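Local coordinates for protein CELL division inhibitor (Pyrococcus furiosus, PDB 1G3Q) that probably binds and hydrolyses ATP as a MinD-type cell division ATPase, and is captured here with ADP and a magnesium ion, at residues 143-146 with 147-150. Sequence-based numbering, arbitrary orientation.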
# COMPACT_ATOMS: atom_id res chain seq x y z
N PRO A 143 -2.91 -16.65 1.62
CA PRO A 143 -2.64 -18.05 1.24
C PRO A 143 -3.80 -18.83 0.59
O PRO A 143 -3.83 -20.05 0.67
CB PRO A 143 -2.21 -18.69 2.56
CG PRO A 143 -1.66 -17.53 3.35
CD PRO A 143 -2.68 -16.46 3.06
N GLU A 144 -4.73 -18.13 -0.04
CA GLU A 144 -5.86 -18.78 -0.71
C GLU A 144 -5.59 -18.86 -2.20
O GLU A 144 -5.24 -17.86 -2.82
CB GLU A 144 -7.16 -18.01 -0.48
CG GLU A 144 -7.69 -18.04 0.95
CD GLU A 144 -8.97 -17.24 1.09
OE1 GLU A 144 -8.95 -16.01 0.83
OE2 GLU A 144 -10.01 -17.83 1.46
N ILE A 145 -5.78 -20.04 -2.79
CA ILE A 145 -5.53 -20.20 -4.22
C ILE A 145 -6.29 -19.18 -5.06
O ILE A 145 -5.73 -18.59 -5.98
CB ILE A 145 -5.89 -21.64 -4.70
CG1 ILE A 145 -5.47 -21.81 -6.17
CG2 ILE A 145 -7.39 -21.89 -4.56
CD1 ILE A 145 -3.99 -21.57 -6.42
N SER A 146 -7.55 -18.95 -4.72
CA SER A 146 -8.36 -17.98 -5.47
C SER A 146 -7.78 -16.58 -5.34
O SER A 146 -7.78 -15.80 -6.29
CB SER A 146 -9.81 -18.00 -4.96
OG SER A 146 -9.86 -17.77 -3.56
N CYS A 147 -7.27 -16.25 -4.15
CA CYS A 147 -6.69 -14.94 -3.93
C CYS A 147 -5.37 -14.85 -4.69
O CYS A 147 -5.04 -13.81 -5.25
CB CYS A 147 -6.46 -14.71 -2.43
SG CYS A 147 -5.89 -13.04 -2.03
N LEU A 148 -4.62 -15.95 -4.71
CA LEU A 148 -3.35 -15.99 -5.41
C LEU A 148 -3.56 -15.80 -6.91
O LEU A 148 -2.93 -14.94 -7.53
CB LEU A 148 -2.63 -17.32 -5.16
CG LEU A 148 -2.15 -17.60 -3.73
CD1 LEU A 148 -1.64 -19.02 -3.64
CD2 LEU A 148 -1.05 -16.61 -3.35
N THR A 149 -4.44 -16.61 -7.50
CA THR A 149 -4.72 -16.53 -8.93
C THR A 149 -5.29 -15.17 -9.32
O THR A 149 -4.92 -14.62 -10.36
CB THR A 149 -5.68 -17.65 -9.38
OG1 THR A 149 -6.90 -17.58 -8.64
CG2 THR A 149 -5.05 -19.02 -9.17
N ASP A 150 -6.17 -14.62 -8.50
CA ASP A 150 -6.75 -13.32 -8.80
C ASP A 150 -5.68 -12.24 -8.78
O ASP A 150 -5.60 -11.41 -9.68
CB ASP A 150 -7.85 -12.98 -7.78
CG ASP A 150 -9.16 -13.69 -8.09
OD1 ASP A 150 -9.16 -14.59 -8.95
OD2 ASP A 150 -10.19 -13.34 -7.46
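Ile145 meets Leu148 and Thr149 within the first turns of helix 145-160, a local contact along one helix, which links parallel strands 136-141 and 164-173 in a beta-alpha-beta crossover of this P-loop NTPase fold. Glu144 takes the N-cap position, and its carbonyl starts the alpha-helical pattern: Leu148 N donates to Glu144 O at 2.8 Å. One residue on, Thr149 N reaches Ile145 O at 2.8 Å in an almost straight bond (176°), and Asp150 N gives Ser146 O a 3.0 Å bond whose donor is tilted 34° from the carbonyl plane.

The side chains divide by face. Leu148, with CG anti to its own carbonyl carbon (chi1 -66°), lays that branch point over the Glu144 carbonyl, and its CD1 lies 4.4 Å from Ile145 CD1. A branched apolar residue suits this buried place, since Leu148 also packs on Thr141 of strand 136-141 and Met189 of helix 182-189; an alanine here would probably open a gap against both and take away one of the apolar neighbours of Ile145 CD1. Ile145 reaches along the helix as well, its CD1 3.9 Å from Thr149 CG2 as the two side chains cross at a slant.

Toward the nucleotide-binding loop the residues are smaller or polar. Cys147 is compact enough to pack on both Thr141 and Thr14, a residue of the ADP site, while Ser146 OG is hydrogen-bonded to the amine of Lys11 and Asp150 touches that same lysine. Thr149 fits its partly exposed position because its hydroxyl turns back onto the preceding turn: OG1, set between the backbone N and the carbonyl carbon of Thr149, stands 3.1 Å from both Ile145 O and Ser146 O, and its single proton could serve either carbonyl.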